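Local coordinates for protein glutathione s-transferase III (PDB 1AW9) that probably conjugates reduced glutathione to electrophilic compounds as a phi-family glutathione transferase, a leading enzyme in the detoxification of maize herbicides, at residues Gly7-Pro12 with Ala209-Pro214; Val17-Asn22 with Ala164-Ala169; Leu21-Leu26 with Glu81-Leu86; His105-Ala110 with Ala169-Tyr174; Lys141-Tyr146 with Gly182-Arg187. All blocks are in the same frame, centred on the assembly; numbering follows the deposited sequence.

Contact 1: residues Gly7-Pro12 with Ala209-Pro214; sequences GMPLSP and AIPLPP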
# COMPACT_ATOMS: atom_id res chain seq x y z
N GLY A 7 26.45 1.13 16.88
CA GLY A 7 25.35 1.84 16.26
C GLY A 7 25.56 3.32 16.23
O GLY A 7 26.51 3.85 16.79
N MET A 8 24.65 3.99 15.55
CA MET A 8 24.67 5.44 15.43
C MET A 8 24.09 6.03 16.70
O MET A 8 23.01 5.62 17.13
CB MET A 8 23.73 5.86 14.30
CG MET A 8 24.37 6.34 13.03
SD MET A 8 22.99 6.99 12.05
CE MET A 8 23.14 8.91 12.28
N PRO A 9 24.77 7.02 17.31
CA PRO A 9 24.23 7.62 18.54
C PRO A 9 22.87 8.33 18.40
O PRO A 9 22.21 8.60 19.40
CB PRO A 9 25.36 8.57 18.99
CG PRO A 9 26.21 8.76 17.77
CD PRO A 9 26.18 7.42 17.10
N LEU A 10 22.43 8.59 17.16
CA LEU A 10 21.15 9.26 16.94
C LEU A 10 19.97 8.33 16.83
O LEU A 10 18.83 8.76 16.97
CB LEU A 10 21.22 10.15 15.71
CG LEU A 10 21.98 11.44 16.01
CD1 LEU A 10 22.21 12.22 14.73
CD2 LEU A 10 21.24 12.27 17.04
N SER A 11 20.23 7.07 16.52
CA SER A 11 19.18 6.09 16.37
C SER A 11 18.48 5.80 17.70
O SER A 11 19.10 5.29 18.65
CB SER A 11 19.79 4.83 15.78
OG SER A 11 19.20 3.69 16.36
N PRO A 12 17.15 6.05 17.77
CA PRO A 12 16.41 5.81 19.01
C PRO A 12 16.51 4.37 19.52
O PRO A 12 16.27 4.09 20.70
CB PRO A 12 14.96 6.16 18.63
CG PRO A 12 15.08 7.13 17.52
CD PRO A 12 16.26 6.55 16.71
N ALA A 209 24.09 12.68 25.86
CA ALA A 209 24.95 12.02 24.88
C ALA A 209 24.48 12.04 23.41
O ALA A 209 25.27 11.80 22.51
CB ALA A 209 25.25 10.58 25.33
N ILE A 210 23.20 12.32 23.14
CA ILE A 210 22.71 12.34 21.77
C ILE A 210 23.29 13.55 21.05
O ILE A 210 23.06 14.69 21.47
CB ILE A 210 21.17 12.42 21.70
CG1 ILE A 210 20.52 11.30 22.51
CG2 ILE A 210 20.72 12.30 20.25
CD1 ILE A 210 19.03 11.52 22.76
N PRO A 211 24.03 13.31 19.94
CA PRO A 211 24.69 14.33 19.10
C PRO A 211 23.67 15.13 18.29
O PRO A 211 23.79 15.20 17.06
CB PRO A 211 25.57 13.48 18.19
CG PRO A 211 24.73 12.31 17.95
CD PRO A 211 24.18 11.98 19.33
N LEU A 212 22.69 15.71 18.99
CA LEU A 212 21.62 16.49 18.35
C LEU A 212 22.14 17.79 17.75
O LEU A 212 22.81 18.57 18.42
CB LEU A 212 20.45 16.74 19.32
CG LEU A 212 19.18 15.86 19.26
CD1 LEU A 212 19.17 14.91 18.08
CD2 LEU A 212 19.00 15.11 20.56
N PRO A 213 21.81 18.04 16.48
CA PRO A 213 22.28 19.27 15.84
C PRO A 213 21.74 20.54 16.47
O PRO A 213 20.80 20.53 17.28
CB PRO A 213 21.81 19.09 14.40
CG PRO A 213 20.51 18.30 14.55
CD PRO A 213 20.90 17.28 15.59
N PRO A 214 22.42 21.66 16.17
CA PRO A 214 22.08 23.01 16.64
C PRO A 214 21.03 23.62 15.72
O PRO A 214 20.91 23.22 14.55
CB PRO A 214 23.42 23.74 16.52
CG PRO A 214 24.00 23.13 15.28
CD PRO A 214 23.73 21.65 15.49
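Leu10 and Pro9, on the loop between strand 3-6 and helix 12-23, pack against Ile210, Pro211 and Leu212 of the chain's C-terminal tail. The close contacts are between carbon atoms of apolar side chains. The two prolines cross at about a right angle, with Pro9 CB 3.6 Å from Pro211 CD. Leu10 slides past the Pro211 ring in the opposite direction; with CG anti to the carbonyl carbon (chi1 -76°), this atom lies 3.5 Å from Pro211 CG. Its CD2 branch does most of the remaining work, resting 3.3 Å from Ile210 CG2 and 3.5 Å from Leu212 CD1. The approaches to Ile210 CG2 and Pro211 CG are both tighter than usual van der Waals contact.

No hydrogen bond joins the two segments; two backbone bonds shape them locally. Ser11 N closes a type I turn on Met8 O at 3.2 Å, and Leu212 N reaches back to Ile210 O at 2.7 Å round Pro211, the centre of an inverse gamma turn. Ser11 OG caps helix 12-23 through Val14 N. Beyond the contact, Leu212 packs on Thr37 of the second subunit.

The tail thus meets the loop directly through apolar fit, at the surface of the subunit, beside Ser11 and Pro12, which probably belong to the glutathione site.

Contact 2: residues Val17-Asn22 with Ala164-Ala169; sequences VATVLN and ADANHA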
# COMPACT_ATOMS: atom_id res chain seq x y z
N VAL A 17 18.95 1.37 24.38
CA VAL A 17 19.91 0.50 25.08
C VAL A 17 20.76 1.35 26.01
O VAL A 17 20.95 0.98 27.16
CB VAL A 17 20.80 -0.30 24.12
CG1 VAL A 17 21.75 -1.19 24.91
CG2 VAL A 17 19.94 -1.16 23.22
N ALA A 18 21.24 2.48 25.52
CA ALA A 18 22.03 3.41 26.30
C ALA A 18 21.22 3.77 27.57
O ALA A 18 21.77 3.83 28.68
CB ALA A 18 22.33 4.66 25.46
N THR A 19 19.91 3.96 27.40
CA THR A 19 19.01 4.28 28.49
C THR A 19 19.21 3.28 29.62
O THR A 19 19.50 3.64 30.75
CB THR A 19 17.52 4.24 28.02
OG1 THR A 19 17.29 5.31 27.10
CG2 THR A 19 16.57 4.42 29.16
N VAL A 20 19.09 2.00 29.30
CA VAL A 20 19.24 0.98 30.30
C VAL A 20 20.69 0.87 30.81
O VAL A 20 20.89 0.63 32.00
CB VAL A 20 18.68 -0.36 29.78
CG1 VAL A 20 19.12 -1.52 30.62
CG2 VAL A 20 17.17 -0.30 29.82
N LEU A 21 21.69 1.14 29.98
CA LEU A 21 23.08 1.05 30.46
C LEU A 21 23.38 2.14 31.50
O LEU A 21 24.05 1.87 32.49
CB LEU A 21 24.09 1.08 29.31
CG LEU A 21 24.07 -0.06 28.25
CD1 LEU A 21 25.03 0.26 27.15
CD2 LEU A 21 24.40 -1.40 28.81
N ASN A 22 22.86 3.35 31.31
CA ASN A 22 23.08 4.41 32.28
C ASN A 22 22.34 4.16 33.57
O ASN A 22 22.84 4.46 34.64
CB ASN A 22 22.68 5.74 31.72
CG ASN A 22 23.58 6.16 30.64
OD1 ASN A 22 24.78 5.99 30.75
ND2 ASN A 22 23.02 6.65 29.54
N ALA A 164 10.05 -1.94 31.99
CA ALA A 164 8.89 -1.61 31.17
C ALA A 164 8.85 -0.12 30.83
O ALA A 164 8.64 0.23 29.66
CB ALA A 164 7.59 -2.05 31.85
N ASP A 165 9.13 0.76 31.79
CA ASP A 165 9.09 2.21 31.53
C ASP A 165 10.30 2.70 30.74
O ASP A 165 10.16 3.53 29.84
CB ASP A 165 8.98 3.04 32.83
CG ASP A 165 7.94 2.49 33.79
OD1 ASP A 165 8.31 1.61 34.56
OD2 ASP A 165 6.75 2.87 33.76
N ALA A 166 11.47 2.16 31.08
CA ALA A 166 12.72 2.57 30.48
C ALA A 166 12.76 2.30 28.97
O ALA A 166 13.34 3.09 28.20
CB ALA A 166 13.90 1.88 31.21
N ASN A 167 12.12 1.20 28.55
CA ASN A 167 12.07 0.80 27.14
C ASN A 167 11.29 1.80 26.28
O ASN A 167 11.46 1.84 25.07
CB ASN A 167 11.50 -0.61 27.00
CG ASN A 167 12.58 -1.70 27.14
OD1 ASN A 167 13.77 -1.41 27.20
ND2 ASN A 167 12.16 -2.95 27.14
N HIS A 168 10.50 2.65 26.94
CA HIS A 168 9.71 3.65 26.25
C HIS A 168 10.43 4.95 26.10
O HIS A 168 10.13 5.69 25.20
CB HIS A 168 8.47 3.99 27.04
CG HIS A 168 7.40 2.95 26.96
ND1 HIS A 168 7.38 1.85 27.77
CD2 HIS A 168 6.29 2.89 26.21
CE1 HIS A 168 6.29 1.15 27.52
NE2 HIS A 168 5.60 1.77 26.57
N ALA A 169 11.37 5.24 26.99
CA ALA A 169 12.01 6.54 26.99
C ALA A 169 12.56 7.20 25.73
O ALA A 169 12.30 8.39 25.50
CB ALA A 169 13.01 6.62 28.10
O HOH W 1 14.53 4.11 26.27
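Thr19 and Val20, successive residues of helix 12-23, face Ala166, Asn167 and Ala169 across a buried contact of small side chains. Its tight part is made by the Thr19 methyl: with CG2 anti to the backbone N, this carbon lies 3.6 Å from Ala166 O. The hydroxyl branch, anti to the carbonyl carbon, has other partners: OG1 bonds to Val15 O one turn back in its own helix and also receives a hydrogen bond from a water at 3.1 Å. The same water donates to Ala166 O at 2.5 Å, a distance short enough to be treated with caution; it appears to bridge the two segments where no direct hydrogen bond does.

The remaining contacts are all looser. Thr19 CG2 is 4.3 Å from Ala169 CB, and Val20 CG2 comes no nearer than 4.2 Å to Ala166 CB and 4.4 Å to Asn167 OD1, an oxygen whose hydrogen bond comes from Asn71 ND2. Such spacing leaves only light van der Waals contact, and the 149 Å² buried between the segments is correspondingly modest.

The contact joins the N-terminal thioredoxin-like domain to the helical C-terminal domain. Helix 67-77 packs on Val17 and Val20, helix 201-209 on Thr19 and Ala169, and helix 92-122 on Asn167 and His168, placing the pair among several helices near the middle of the subunit.

Contact 3: residues Leu21-Leu26 with Glu81-Leu86; sequences LNEKGL and EGTDLL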
# COMPACT_ATOMS: atom_id res chain seq x y z
N LEU A 21 21.69 1.14 29.98
CA LEU A 21 23.08 1.05 30.46
C LEU A 21 23.38 2.14 31.50
O LEU A 21 24.05 1.87 32.49
CB LEU A 21 24.09 1.08 29.31
CG LEU A 21 24.07 -0.06 28.25
CD1 LEU A 21 25.03 0.26 27.15
CD2 LEU A 21 24.40 -1.40 28.81
N ASN A 22 22.86 3.35 31.31
CA ASN A 22 23.08 4.41 32.28
C ASN A 22 22.34 4.16 33.57
O ASN A 22 22.84 4.46 34.64
CB ASN A 22 22.68 5.74 31.72
CG ASN A 22 23.58 6.16 30.64
OD1 ASN A 22 24.78 5.99 30.75
ND2 ASN A 22 23.02 6.65 29.54
N GLU A 23 21.14 3.61 33.51
CA GLU A 23 20.40 3.35 34.73
C GLU A 23 21.23 2.43 35.61
O GLU A 23 21.34 2.65 36.80
CB GLU A 23 19.05 2.72 34.43
CG GLU A 23 18.00 3.69 33.91
CD GLU A 23 17.41 4.59 35.00
OE1 GLU A 23 17.52 4.27 36.20
OE2 GLU A 23 16.81 5.63 34.66
N LYS A 24 21.76 1.37 35.01
CA LYS A 24 22.59 0.37 35.68
C LYS A 24 23.99 0.94 35.97
O LYS A 24 24.82 0.29 36.61
CB LYS A 24 22.71 -0.86 34.78
CG LYS A 24 21.47 -1.72 34.73
CD LYS A 24 21.48 -2.65 35.91
CE LYS A 24 20.10 -3.02 36.34
NZ LYS A 24 20.14 -3.58 37.71
N GLY A 25 24.24 2.16 35.50
CA GLY A 25 25.52 2.79 35.69
C GLY A 25 26.70 2.00 35.13
O GLY A 25 27.83 2.14 35.62
N LEU A 26 26.47 1.21 34.08
CA LEU A 26 27.54 0.42 33.49
C LEU A 26 28.38 1.27 32.58
O LEU A 26 27.94 2.30 32.14
CB LEU A 26 26.96 -0.77 32.74
CG LEU A 26 26.16 -1.77 33.60
CD1 LEU A 26 25.55 -2.86 32.74
CD2 LEU A 26 27.07 -2.42 34.64
N GLU A 81 24.00 -3.63 40.07
CA GLU A 81 24.51 -2.31 39.74
C GLU A 81 23.30 -1.41 39.49
O GLU A 81 22.25 -1.89 39.05
CB GLU A 81 25.39 -2.34 38.48
CG GLU A 81 26.88 -2.47 38.74
CD GLU A 81 27.39 -3.91 38.67
OE1 GLU A 81 27.00 -4.65 37.75
OE2 GLU A 81 28.20 -4.30 39.53
N GLY A 82 23.47 -0.13 39.82
CA GLY A 82 22.43 0.88 39.65
C GLY A 82 21.03 0.45 40.02
O GLY A 82 20.82 -0.44 40.85
N THR A 83 20.06 1.05 39.33
CA THR A 83 18.65 0.80 39.54
C THR A 83 18.24 -0.63 39.31
O THR A 83 18.71 -1.30 38.40
CB THR A 83 17.81 1.65 38.58
OG1 THR A 83 18.20 3.02 38.69
CG2 THR A 83 16.31 1.49 38.86
N ASP A 84 17.29 -1.08 40.11
CA ASP A 84 16.82 -2.41 39.94
C ASP A 84 15.71 -2.27 38.90
O ASP A 84 14.60 -1.84 39.24
CB ASP A 84 16.26 -2.95 41.26
CG ASP A 84 15.95 -4.43 41.20
OD1 ASP A 84 16.21 -5.07 40.15
OD2 ASP A 84 15.45 -4.96 42.23
N LEU A 85 16.03 -2.53 37.63
CA LEU A 85 15.01 -2.41 36.58
C LEU A 85 14.03 -3.58 36.63
O LEU A 85 12.97 -3.56 35.99
CB LEU A 85 15.64 -2.24 35.19
CG LEU A 85 16.47 -0.97 34.99
CD1 LEU A 85 17.26 -1.09 33.73
CD2 LEU A 85 15.63 0.27 34.97
N LEU A 86 14.36 -4.58 37.42
CA LEU A 86 13.47 -5.72 37.58
C LEU A 86 13.20 -5.97 39.08
O LEU A 86 13.60 -7.00 39.62
CB LEU A 86 14.08 -6.96 36.90
CG LEU A 86 14.22 -6.96 35.36
CD1 LEU A 86 15.21 -8.02 34.93
CD2 LEU A 86 12.88 -7.18 34.69
O HOH W 2 17.88 -5.03 37.49
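Lys24 reaches across to the main chain of 81-86, while Glu23 turns to the side chain of Thr83. The lysine chain bends at chi2 (-83°), which directs CD toward the loop, and its ammonium then spans two carbonyls. NZ lies 3.0 Å from Glu81 O, nearly along the C=O axis, and 2.8 Å from Thr83 O, tilted from that carbonyl's plane. Tyr78 O and a water 2.7 Å from NZ are further partners, so this charge is firmly fixed.

Glu23 and Thr83 cross obliquely. Thr83 OG1 donates to Glu23 OE1 over 2.9 Å, meeting it nearly head-on to the C-O bond; the same oxygen has a salt bridge to Arg200. On the main chain, Thr83 N donates to Glu23 O at 3.3 Å from well above the carbonyl plane, and Gly82 CA makes a C-H contact with that oxygen at 3.5 Å. Leu26 meets Glu81 at about a right angle through CD2.

Both glycines have positive phi, and Gly82 CA sits directly against the backbone of Glu23 and Lys24. Gly25, the first residue to leave helical angles, forms a Schellman motif at the C-terminal end of helix 12-23, clasped here by the loop leading from the thioredoxin-like domain to helix 92-122.

Contact 4: residues His105-Ala110 with Ala169-Tyr174; sequences HFYPNA and ASYLLY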
# COMPACT_ATOMS: atom_id res chain seq x y z
N HIS A 105 2.53 -2.55 20.60
CA HIS A 105 1.57 -1.48 20.40
C HIS A 105 2.12 -0.11 20.35
O HIS A 105 1.64 0.72 19.58
CB HIS A 105 0.51 -1.53 21.47
CG HIS A 105 -0.34 -2.72 21.35
ND1 HIS A 105 -0.08 -3.88 22.03
CD2 HIS A 105 -1.38 -2.98 20.53
CE1 HIS A 105 -0.92 -4.81 21.64
NE2 HIS A 105 -1.73 -4.29 20.72
N PHE A 106 3.09 0.16 21.18
CA PHE A 106 3.68 1.48 21.23
C PHE A 106 4.74 1.60 20.14
O PHE A 106 4.62 2.44 19.24
CB PHE A 106 4.26 1.73 22.64
CG PHE A 106 4.94 3.06 22.78
CD1 PHE A 106 4.21 4.22 23.06
CD2 PHE A 106 6.31 3.18 22.57
CE1 PHE A 106 4.83 5.48 23.12
CE2 PHE A 106 6.94 4.44 22.62
CZ PHE A 106 6.19 5.59 22.89
N TYR A 107 5.72 0.72 20.18
CA TYR A 107 6.80 0.82 19.20
C TYR A 107 6.37 0.87 17.73
O TYR A 107 6.67 1.85 17.03
CB TYR A 107 7.85 -0.29 19.42
CG TYR A 107 8.99 -0.21 18.43
CD1 TYR A 107 9.89 0.84 18.50
CD2 TYR A 107 9.11 -1.11 17.39
CE1 TYR A 107 10.90 1.00 17.55
CE2 TYR A 107 10.13 -0.97 16.41
CZ TYR A 107 11.02 0.10 16.50
OH TYR A 107 12.03 0.34 15.55
N PRO A 108 5.58 -0.12 17.27
CA PRO A 108 5.15 -0.10 15.87
C PRO A 108 4.41 1.14 15.40
O PRO A 108 4.27 1.36 14.22
CB PRO A 108 4.30 -1.36 15.74
CG PRO A 108 4.78 -2.22 16.90
CD PRO A 108 4.88 -1.19 17.99
N ASN A 109 3.89 1.91 16.33
CA ASN A 109 3.18 3.12 15.97
C ASN A 109 4.04 4.35 16.19
O ASN A 109 3.95 5.31 15.40
CB ASN A 109 1.86 3.20 16.72
CG ASN A 109 0.89 2.16 16.23
OD1 ASN A 109 0.51 2.18 15.07
ND2 ASN A 109 0.51 1.22 17.09
N ALA A 110 4.90 4.30 17.20
CA ALA A 110 5.79 5.43 17.50
C ALA A 110 6.89 5.56 16.49
O ALA A 110 7.20 6.68 16.08
CB ALA A 110 6.39 5.28 18.89
N ALA A 169 11.37 5.24 26.99
CA ALA A 169 12.01 6.54 26.99
C ALA A 169 12.56 7.20 25.73
O ALA A 169 12.30 8.39 25.50
CB ALA A 169 13.01 6.62 28.10
N SER A 170 13.33 6.46 24.91
CA SER A 170 13.91 7.05 23.70
C SER A 170 12.86 7.45 22.71
O SER A 170 12.96 8.53 22.13
CB SER A 170 14.97 6.16 23.06
OG SER A 170 14.43 4.97 22.57
N TYR A 171 11.84 6.62 22.52
CA TYR A 171 10.79 6.98 21.59
C TYR A 171 9.87 8.07 22.10
O TYR A 171 9.41 8.88 21.29
CB TYR A 171 10.07 5.75 21.07
CG TYR A 171 10.75 5.22 19.82
CD1 TYR A 171 10.46 5.74 18.56
CD2 TYR A 171 11.71 4.19 19.89
CE1 TYR A 171 11.09 5.28 17.41
CE2 TYR A 171 12.35 3.72 18.73
CZ TYR A 171 12.03 4.27 17.50
OH TYR A 171 12.62 3.79 16.35
N LEU A 172 9.66 8.19 23.41
CA LEU A 172 8.84 9.27 23.95
C LEU A 172 9.62 10.58 23.70
O LEU A 172 9.05 11.61 23.32
CB LEU A 172 8.59 9.08 25.45
CG LEU A 172 7.47 8.14 25.87
CD1 LEU A 172 7.48 8.09 27.37
CD2 LEU A 172 6.09 8.59 25.37
N LEU A 173 10.93 10.50 23.90
CA LEU A 173 11.84 11.63 23.68
C LEU A 173 11.72 12.13 22.24
O LEU A 173 11.46 13.30 22.00
CB LEU A 173 13.28 11.20 24.01
CG LEU A 173 14.39 12.25 24.05
CD1 LEU A 173 14.89 12.57 22.66
CD2 LEU A 173 13.89 13.52 24.74
N TYR A 174 11.90 11.24 21.28
CA TYR A 174 11.81 11.65 19.88
C TYR A 174 10.42 12.13 19.48
O TYR A 174 10.30 13.11 18.76
CB TYR A 174 12.31 10.53 18.96
CG TYR A 174 13.81 10.44 18.93
CD1 TYR A 174 14.52 10.03 20.05
CD2 TYR A 174 14.53 10.79 17.79
CE1 TYR A 174 15.92 9.98 20.05
CE2 TYR A 174 15.93 10.73 17.77
CZ TYR A 174 16.62 10.32 18.90
OH TYR A 174 17.99 10.20 18.87
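Tyr171 of helix 169-176 lies against Phe106, Tyr107 and Ala110 of helix 92-122 in the helical C-terminal domain of the glutathione transferase fold; the two segments run in roughly the same direction, their axes 36° apart. Helix 92-122 is kinked around Pro108, where regular backbone bonding is interrupted. The Phe106 ring reaches Leu172 through CZ, 3.9 Å from CD2. Tyr107 also touches the probable glutathione site, since its OH is hydrogen-bonded to Asn13 ND2.

Tyr107 and Tyr171 form an offset edge-to-face pair, in which Tyr107 turns its edge to the face of Tyr171 with the planes at 83°. With CG anti to the backbone N (chi1 -179°), Tyr107 has the base of its ring closer than CB to the Tyr171 ring.

Followed outward, Tyr171 CB begins the contact at the edge of the Phe106 ring, near its plane and 3.7 Å from CE2. Next, on the ring, CD1 approaches Ala110 CB at 4.1 Å, while CD2 lies 4.0 Å from Tyr107 CE1. Across the ring from CD1, CE2 comes to 3.3 Å from Tyr107 CE1, and CZ is 3.5 Å from that same carbon. At the tip, Tyr171 OH lies 3.5 Å from Tyr107 CE1.

Contact 5: residues Lys141-Tyr146 with Gly182-Arg187; sequences KVLDVY and GLVAAR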
# COMPACT_ATOMS: atom_id res chain seq x y z
N LYS A 141 -5.10 5.73 20.19
CA LYS A 141 -5.91 4.70 20.85
C LYS A 141 -5.08 3.94 21.88
O LYS A 141 -5.56 3.56 22.95
CB LYS A 141 -6.46 3.69 19.85
CG LYS A 141 -7.06 4.27 18.63
CD LYS A 141 -8.32 5.04 18.94
CE LYS A 141 -8.70 5.94 17.77
NZ LYS A 141 -7.70 7.06 17.60
N VAL A 142 -3.84 3.63 21.51
CA VAL A 142 -2.92 2.93 22.39
C VAL A 142 -2.66 3.80 23.64
O VAL A 142 -2.76 3.29 24.76
CB VAL A 142 -1.57 2.57 21.65
CG1 VAL A 142 -0.46 2.14 22.64
CG2 VAL A 142 -1.83 1.45 20.70
N LEU A 143 -2.40 5.09 23.47
CA LEU A 143 -2.15 5.98 24.61
C LEU A 143 -3.39 6.26 25.50
O LEU A 143 -3.24 6.68 26.65
CB LEU A 143 -1.44 7.26 24.16
CG LEU A 143 0.03 7.10 23.66
CD1 LEU A 143 0.63 8.42 23.21
CD2 LEU A 143 0.91 6.53 24.70
N ASP A 144 -4.59 5.96 25.01
CA ASP A 144 -5.81 6.10 25.80
C ASP A 144 -5.84 4.98 26.81
O ASP A 144 -6.41 5.11 27.88
CB ASP A 144 -7.06 5.99 24.94
CG ASP A 144 -7.35 7.25 24.17
OD1 ASP A 144 -6.84 8.33 24.51
OD2 ASP A 144 -8.10 7.16 23.19
N VAL A 145 -5.27 3.84 26.44
CA VAL A 145 -5.19 2.70 27.34
C VAL A 145 -4.09 2.93 28.38
O VAL A 145 -4.22 2.52 29.52
CB VAL A 145 -5.00 1.36 26.59
CG1 VAL A 145 -4.81 0.22 27.61
CG2 VAL A 145 -6.22 1.07 25.67
N TYR A 146 -3.00 3.58 27.99
CA TYR A 146 -1.92 3.91 28.91
C TYR A 146 -2.48 4.91 29.92
O TYR A 146 -2.19 4.85 31.10
CB TYR A 146 -0.74 4.58 28.17
CG TYR A 146 0.27 3.65 27.54
CD1 TYR A 146 -0.10 2.71 26.58
CD2 TYR A 146 1.63 3.74 27.88
CE1 TYR A 146 0.85 1.88 25.97
CE2 TYR A 146 2.58 2.91 27.28
CZ TYR A 146 2.17 1.98 26.32
OH TYR A 146 3.09 1.12 25.81
N GLY A 182 1.80 16.29 20.89
CA GLY A 182 0.52 16.42 21.57
C GLY A 182 -0.16 15.13 22.01
O GLY A 182 -0.96 15.14 22.94
N LEU A 183 0.13 14.01 21.36
CA LEU A 183 -0.50 12.74 21.72
C LEU A 183 -0.18 12.42 23.18
O LEU A 183 -1.00 11.87 23.91
CB LEU A 183 0.00 11.62 20.79
CG LEU A 183 -0.44 11.77 19.32
CD1 LEU A 183 0.37 10.86 18.42
CD2 LEU A 183 -1.92 11.49 19.18
N VAL A 184 1.01 12.82 23.60
CA VAL A 184 1.44 12.59 24.97
C VAL A 184 0.95 13.71 25.87
O VAL A 184 0.34 13.46 26.91
CB VAL A 184 2.99 12.51 25.07
CG1 VAL A 184 3.46 12.64 26.54
CG2 VAL A 184 3.48 11.21 24.47
N ALA A 185 1.19 14.94 25.45
CA ALA A 185 0.80 16.08 26.25
C ALA A 185 -0.68 16.13 26.61
O ALA A 185 -1.05 16.45 27.73
CB ALA A 185 1.23 17.36 25.56
N ALA A 186 -1.53 15.74 25.68
CA ALA A 186 -2.95 15.81 25.89
C ALA A 186 -3.49 14.77 26.83
O ALA A 186 -4.68 14.74 27.10
CB ALA A 186 -3.63 15.70 24.56
N ARG A 187 -2.65 13.87 27.27
CA ARG A 187 -3.14 12.84 28.17
C ARG A 187 -2.41 13.09 29.48
O ARG A 187 -1.23 12.84 29.60
CB ARG A 187 -2.86 11.45 27.58
CG ARG A 187 -3.85 11.08 26.49
CD ARG A 187 -3.31 10.06 25.51
NE ARG A 187 -4.33 9.75 24.50
CZ ARG A 187 -4.52 10.45 23.37
NH1 ARG A 187 -3.74 11.49 23.05
NH2 ARG A 187 -5.59 10.21 22.64
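Arg187 grips Asp144 side-on in a salt bridge in which two nitrogens share a single oxygen. NE and NH2 each lie 2.9 Å from Asp144 OD1, and the two N-H...O angles, 143° and 144°, are almost the same. The oxygen sits near the guanidinium plane, but both donors approach it from above the carboxylate plane, on the same face; the two planes are 30° apart. The third nitrogen turns back into its own segment, where NH1 donates to Leu183 O at 2.9 Å, in the carbonyl plane and on a lone pair. With all three nitrogens engaged, the rotation of the guanidinium is well defined, and the pairing probably offsets the positive charge at this partly exposed position.

An extended chain from CG to NE carries the group across to the other helix. On the way, Arg187 CD passes 3.6 Å from Leu143 CB and equally far from Leu143 O.

Within the all-helical C-terminal domain, this joins the long helix 129-152 to the short helix 182-185, at the point where Arg187 takes the N-cap position of helix 188-199.

Farther in, packing replaces charge. Leu143 points toward the short helix and meets Leu183 at about a right angle, CD1 lying 4.1 Å from Leu183 CB. The same methyl is 4.2 Å from Val184 CG2. Val184 in turn packs on Val190 and Trp194 of helix 188-199 and on Leu172 and Leu175 of helix 169-176, while elsewhere on helix 129-152 Val142 and Val145 pack on Phe51 of the third subunit.

Overall arrangement
Contact 1 joins the first and last parts of the chain, and the other four fall between its segments. Contacts 2, 4 and 5 interleave along the chain, whereas contact 3 closes before 4 and 5 open. Contacts 2 and 3 share helix 12-23, their centres about 9 Å apart. The centre of contact 4 lies about 12 Å from those of contacts 2 and 5, and Tyr146 of contact 5 bonds to His168 of contact 2. Contact 1 touches contact 4 where Pro12 meets Ser170 and Tyr171, tying the probable glutathione-site loop to the helical domain. Contacts 1 and 2 thus join the thioredoxin-like domain to C-terminal parts of the chain, while contacts 4 and 5 lie within the helical domain.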